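PDB 3HZB: carbohydrate binding protein, which binds calcium ions through the betagamma-crystallin domain described here, one piece of a longer protein that probably also binds carbohydrate. Local coordinates for residues D1-V5 with L41-Y47; G21-L25 with D54-G58. All blocks are in the same frame, centred on the assembly; numbering follows the deposited sequence.

Contact 1. Residues D1-V5 with L41-Y47; sequences DVITV and LRITQGY. With CA (calcium ion), chain K.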
loop_
_atom_site.group_PDB
_atom_site.type_symbol
_atom_site.label_atom_id
_atom_site.label_comp_id
_atom_site.label_asym_id
_atom_site.label_seq_id
_atom_site.Cartn_x
_atom_site.Cartn_y
_atom_site.Cartn_z
ATOM N N ASP B 1 12.961 1.429 -5.422
ATOM C CA ASP B 1 12.627 1.361 -3.970
ATOM C C ASP B 1 11.275 0.697 -3.745
ATOM O O ASP B 1 10.249 1.166 -4.241
ATOM C CB ASP B 1 12.610 2.765 -3.364
ATOM C CG ASP B 1 13.948 3.465 -3.481
ATOM O OD1 ASP B 1 14.961 2.896 -3.022
ATOM O OD2 ASP B 1 13.984 4.587 -4.028
ATOM N N VAL B 2 11.278 -0.390 -2.985
ATOM C CA VAL B 2 10.053 -1.122 -2.699
ATOM C C VAL B 2 9.333 -0.550 -1.486
ATOM O O VAL B 2 8.188 -0.904 -1.209
ATOM C CB VAL B 2 10.347 -2.611 -2.449
ATOM C CG1 VAL B 2 10.873 -3.251 -3.724
ATOM C CG2 VAL B 2 11.356 -2.760 -1.322
ATOM N N ILE B 3 10.013 0.330 -0.760
ATOM C CA ILE B 3 9.422 0.953 0.415
ATOM C C ILE B 3 9.828 2.417 0.513
ATOM O O ILE B 3 10.989 2.763 0.322
ATOM C CB ILE B 3 9.847 0.223 1.706
ATOM C CG1 ILE B 3 9.225 -1.180 1.725
ATOM C CG2 ILE B 3 9.420 1.018 2.927
ATOM C CD1 ILE B 3 9.615 -2.012 2.913
ATOM N N THR B 4 8.855 3.277 0.784
ATOM C CA THR B 4 9.128 4.697 0.931
ATOM C C THR B 4 8.596 5.131 2.292
ATOM O O THR B 4 7.462 4.824 2.649
ATOM C CB THR B 4 8.449 5.526 -0.180
ATOM O OG1 THR B 4 8.929 5.089 -1.459
ATOM C CG2 THR B 4 8.777 7.002 -0.015
ATOM N N VAL B 5 9.434 5.813 3.063
ATOM C CA VAL B 5 9.031 6.285 4.379
ATOM C C VAL B 5 8.878 7.798 4.313
ATOM O O VAL B 5 9.743 8.495 3.782
ATOM C CB VAL B 5 10.067 5.888 5.450
ATOM C CG1 VAL B 5 10.124 4.377 5.547
ATOM C CG2 VAL B 5 11.449 6.447 5.097
ATOM N N LEU B 41 4.148 5.259 5.500
ATOM C CA LEU B 41 4.982 4.449 4.622
ATOM C C LEU B 41 4.206 3.804 3.493
ATOM O O LEU B 41 3.076 3.364 3.675
ATOM C CB LEU B 41 5.648 3.302 5.387
ATOM C CG LEU B 41 6.432 3.460 6.683
ATOM C CD1 LEU B 41 5.484 3.645 7.859
ATOM C CD2 LEU B 41 7.259 2.195 6.886
ATOM N N ARG B 42 4.829 3.745 2.324
ATOM C CA ARG B 42 4.225 3.070 1.189
ATOM C C ARG B 42 5.034 1.788 1.089
ATOM O O ARG B 42 6.262 1.812 1.185
ATOM C CB ARG B 42 4.389 3.868 -0.104
ATOM C CG ARG B 42 3.400 5.008 -0.290
ATOM C CD ARG B 42 3.659 5.701 -1.616
ATOM N NE ARG B 42 2.850 6.903 -1.794
ATOM C CZ ARG B 42 1.587 6.911 -2.206
ATOM N NH1 ARG B 42 0.966 5.772 -2.493
ATOM N NH2 ARG B 42 0.942 8.064 -2.332
ATOM N N ILE B 43 4.359 0.662 0.924
ATOM C CA ILE B 43 5.083 -0.588 0.805
ATOM C C ILE B 43 4.606 -1.404 -0.384
ATOM O O ILE B 43 3.432 -1.771 -0.491
ATOM C CB ILE B 43 5.017 -1.392 2.129
ATOM C CG1 ILE B 43 4.964 -2.887 1.841
ATOM C CG2 ILE B 43 3.881 -0.894 2.990
ATOM C CD1 ILE B 43 5.009 -3.710 3.078
ATOM N N THR B 44 5.536 -1.649 -1.302
ATOM C CA THR B 44 5.241 -2.400 -2.509
ATOM C C THR B 44 4.940 -3.857 -2.198
ATOM O O THR B 44 5.634 -4.505 -1.409
ATOM C CB THR B 44 6.416 -2.315 -3.508
ATOM O OG1 THR B 44 6.596 -0.949 -3.908
ATOM C CG2 THR B 44 6.138 -3.169 -4.743
ATOM N N GLN B 45 3.882 -4.360 -2.818
ATOM C CA GLN B 45 3.468 -5.740 -2.638
ATOM C C GLN B 45 4.671 -6.660 -2.814
ATOM O O GLN B 45 5.479 -6.473 -3.730
ATOM C CB GLN B 45 2.405 -6.090 -3.674
ATOM C CG GLN B 45 1.682 -7.391 -3.423
ATOM C CD GLN B 45 0.761 -7.737 -4.571
ATOM O OE1 GLN B 45 0.116 -6.857 -5.146
ATOM N NE2 GLN B 45 0.687 -9.019 -4.908
ATOM N N GLY B 46 4.786 -7.644 -1.931
ATOM C CA GLY B 46 5.893 -8.584 -2.012
ATOM C C GLY B 46 7.037 -8.227 -1.088
ATOM O O GLY B 46 8.009 -8.973 -0.973
ATOM N N TYR B 47 6.921 -7.083 -0.420
ATOM C CA TYR B 47 7.955 -6.623 0.497
ATOM C C TYR B 47 7.318 -6.108 1.769
ATOM O O TYR B 47 6.117 -5.861 1.811
ATOM C CB TYR B 47 8.767 -5.512 -0.162
ATOM C CG TYR B 47 9.415 -5.962 -1.439
ATOM C CD1 TYR B 47 10.622 -6.657 -1.421
ATOM C CD2 TYR B 47 8.786 -5.762 -2.666
ATOM C CE1 TYR B 47 11.188 -7.144 -2.593
ATOM C CE2 TYR B 47 9.343 -6.245 -3.847
ATOM C CZ TYR B 47 10.543 -6.936 -3.802
ATOM O OH TYR B 47 11.102 -7.416 -4.964
HETATM CA CA CA K . 1.462 -0.284 -1.921
HETATM O O HOH W 1 7.945 -0.129 -6.017
HETATM O O HOH W 2 3.838 0.906 -3.017
#

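Contact 2. Residues G21-L25 with D54-G58; sequences GDYNL and DDNFG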
loop_
_atom_site.group_PDB
_atom_site.type_symbol
_atom_site.label_atom_id
_atom_site.label_comp_id
_atom_site.label_asym_id
_atom_site.label_seq_id
_atom_site.Cartn_x
_atom_site.Cartn_y
_atom_site.Cartn_z
ATOM N N GLY B 21 17.146 -4.832 2.824
ATOM C CA GLY B 21 18.336 -4.563 3.608
ATOM C C GLY B 21 18.045 -4.023 4.994
ATOM O O GLY B 21 16.887 -3.837 5.373
ATOM N N ASP B 22 19.106 -3.755 5.748
ATOM C CA ASP B 22 18.966 -3.253 7.107
ATOM C C ASP B 22 19.391 -1.796 7.218
ATOM O O ASP B 22 20.452 -1.408 6.731
ATOM C CB ASP B 22 19.790 -4.115 8.065
ATOM C CG ASP B 22 19.427 -5.588 7.976
ATOM O OD1 ASP B 22 18.219 -5.897 7.884
ATOM O OD2 ASP B 22 20.348 -6.437 8.002
ATOM N N TYR B 23 18.553 -0.999 7.868
ATOM C CA TYR B 23 18.819 0.418 8.028
ATOM C C TYR B 23 18.885 0.877 9.477
ATOM O O TYR B 23 17.849 1.028 10.132
ATOM C CB TYR B 23 17.743 1.249 7.316
ATOM C CG TYR B 23 17.680 1.067 5.821
ATOM C CD1 TYR B 23 17.114 -0.078 5.260
ATOM C CD2 TYR B 23 18.193 2.039 4.961
ATOM C CE1 TYR B 23 17.058 -0.251 3.882
ATOM C CE2 TYR B 23 18.145 1.873 3.580
ATOM C CZ TYR B 23 17.574 0.725 3.050
ATOM O OH TYR B 23 17.518 0.558 1.688
ATOM N N ASN B 24 20.093 1.082 9.995
ATOM C CA ASN B 24 20.205 1.603 11.348
ATOM C C ASN B 24 19.995 3.109 11.198
ATOM O O ASN B 24 19.824 3.598 10.079
ATOM C CB ASN B 24 21.565 1.267 11.992
ATOM C CG ASN B 24 22.768 1.715 11.163
ATOM O OD1 ASN B 24 23.902 1.336 11.466
ATOM N ND2 ASN B 24 22.537 2.516 10.138
ATOM N N LEU B 25 19.989 3.850 12.301
ATOM C CA LEU B 25 19.761 5.288 12.205
ATOM C C LEU B 25 20.788 5.978 11.304
ATOM O O LEU B 25 20.456 6.903 10.571
ATOM C CB LEU B 25 19.763 5.918 13.600
ATOM C CG LEU B 25 19.405 7.408 13.670
ATOM C CD1 LEU B 25 18.063 7.672 12.992
ATOM C CD2 LEU B 25 19.355 7.833 15.128
ATOM N N ASP B 54 14.167 1.315 18.829
ATOM C CA ASP B 54 15.502 1.849 19.057
ATOM C C ASP B 54 16.439 1.630 17.882
ATOM O O ASP B 54 16.120 0.889 16.954
ATOM C CB ASP B 54 16.098 1.225 20.326
ATOM C CG ASP B 54 15.220 1.441 21.549
ATOM O OD1 ASP B 54 14.553 2.495 21.625
ATOM O OD2 ASP B 54 15.206 0.567 22.443
ATOM N N ASP B 55 17.594 2.286 17.925
ATOM C CA ASP B 55 18.579 2.152 16.859
ATOM C C ASP B 55 19.171 0.746 16.912
ATOM O O ASP B 55 19.033 0.038 17.910
ATOM C CB ASP B 55 19.686 3.201 17.027
ATOM C CG ASP B 55 20.606 3.293 15.818
ATOM O OD1 ASP B 55 20.272 2.729 14.757
ATOM O OD2 ASP B 55 21.664 3.952 15.927
ATOM N N ASN B 56 19.816 0.346 15.825
ATOM C CA ASN B 56 20.442 -0.960 15.745
ATOM C C ASN B 56 19.465 -2.102 15.996
ATOM O O ASN B 56 19.822 -3.132 16.577
ATOM C CB ASN B 56 21.618 -1.017 16.719
ATOM C CG ASN B 56 22.631 0.074 16.449
ATOM O OD1 ASN B 56 23.069 0.253 15.310
ATOM N ND2 ASN B 56 23.004 0.815 17.486
ATOM N N PHE B 57 18.226 -1.893 15.557
ATOM C CA PHE B 57 17.168 -2.889 15.648
ATOM C C PHE B 57 16.852 -3.338 17.071
ATOM O O PHE B 57 16.535 -4.507 17.319
ATOM C CB PHE B 57 17.560 -4.064 14.752
ATOM C CG PHE B 57 18.255 -3.626 13.488
ATOM C CD1 PHE B 57 19.565 -4.012 13.223
ATOM C CD2 PHE B 57 17.627 -2.742 12.609
ATOM C CE1 PHE B 57 20.245 -3.519 12.104
ATOM C CE2 PHE B 57 18.297 -2.246 11.492
ATOM C CZ PHE B 57 19.610 -2.633 11.239
ATOM N N GLY B 58 16.926 -2.393 18.003
ATOM C CA GLY B 58 16.640 -2.699 19.390
ATOM C C GLY B 58 15.239 -2.286 19.791
ATOM O O GLY B 58 14.573 -1.551 19.059
#

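Contact 1. Residues D1-V5 with L41-Y47
Residues 3-5 and 41-43 run almost exactly antiparallel, their axes 177° apart in direction and 4.7 Å apart at closest approach. They form the first-to-last strand pairing of the first Greek key motif in this betagamma-crystallin domain. The pairing is regular at its centre: Thr4 N donates to Arg42 O (3.0 Å) and Arg42 N to Thr4 O (2.9 Å), while Ile3-Ile43 and Val5-Leu41 form the flanking non-hydrogen-bonded pairs. Beyond the strands, Thr44 N still reaches Val2 O at 2.8 Å; Val2 and Ile3 together oppose Leu18 on the other neighbouring strand, a classic beta bulge. A type II turn from Thr44 to Tyr47, with Gly46 at the position that needs a positive phi, then leads into the second sheet.

Alternation of side chains divides the labour. Ile3, Val5, Leu41 and Ile43 point into the sandwich, where Val5 CG1 meets Leu41 CD2 at 3.8 Å, and Ile3 packs on Ala49, and Leu41 on Leu51, of the opposing sheet. Thr4 and Arg42 take the other face, where they hydrogen-bond Gln45 and Asn65 of the second subunit. Val2 CG1 sits 3.5 Å above the centroid of the Tyr47 ring, a CH-pi contact. At the subunit interface a calcium ion is shared by Ile43 and Asp67 of both subunits; in this segment its ligand is Ile43 O, 2.9 Å from the metal.

Contact 2. Residues G21-L25 with D54-G58
Phe57 reaches across to the end of strand 21-23, its ring lying obliquely against the end of the strand: CZ comes within 3.5 Å of Asp22 CB, and CE2 within 3.6 Å of Tyr23 O. The ring belongs to the folded hairpin between strands 47-52 and 60-64 of the second Greek key motif. Its edge-to-face partner Tyr52 is the other aromatic of the Y/F-x-x-x-x-Y/F-x-G signature of betagamma-crystallins. Asn56 and Phe57 both adopt left-handed helical backbone angles, so the chain turns sharply, closed by Gly58 N to Asp55 O at 3.2 Å. As is usual in this family, a serine supports the hairpin: Ser81 OG hydrogen-bonds Asp54 O and Phe57 N.

Strand 21-23 comes from the first motif yet edges the sheet of the second, the strand exchange that ties the two motifs into one domain. Where it ends, Asn24 takes the N-cap position of helix 25-29, and its CB rests 3.4 Å from Asp55 OD1. That same oxygen accepts Leu25 N at 2.7 Å in a nearly linear bond, and Asn56 N at 2.7 Å. Asp22, meanwhile, turns its carboxylate to a salt bridge with Arg83. Asp55 OD1 thus joins the hairpin to the start of helix 25-29 through two main-chain amides; the other contacts between 21-25 and 54-58 have no hydrogen bond and are close packing, mostly against the Phe57 ring.

How the contacts relate
The two contacts illustrate how a betagamma-crystallin domain interlocks its motifs. Their segments alternate along the chain, and their centres lie about 17 Å apart, with nearest atoms about 6 Å apart and no touch. The strand pairing of contact 1 lies in one sheet and contact 2 at the edge of the other; strand 47-52 begins at Tyr47 in the first and leads to the hairpin of the second. Val84 bridges them, packing on Val2 and Ile3 while its backbone bonds Gly21. Calcium distinguishes them: contact 1 supplies a ligand to an intersubunit ion, whereas the side chain of Asp55 lies about 7 Å from an ion bound by Asp36, Gln53, Lys78 and Ser80.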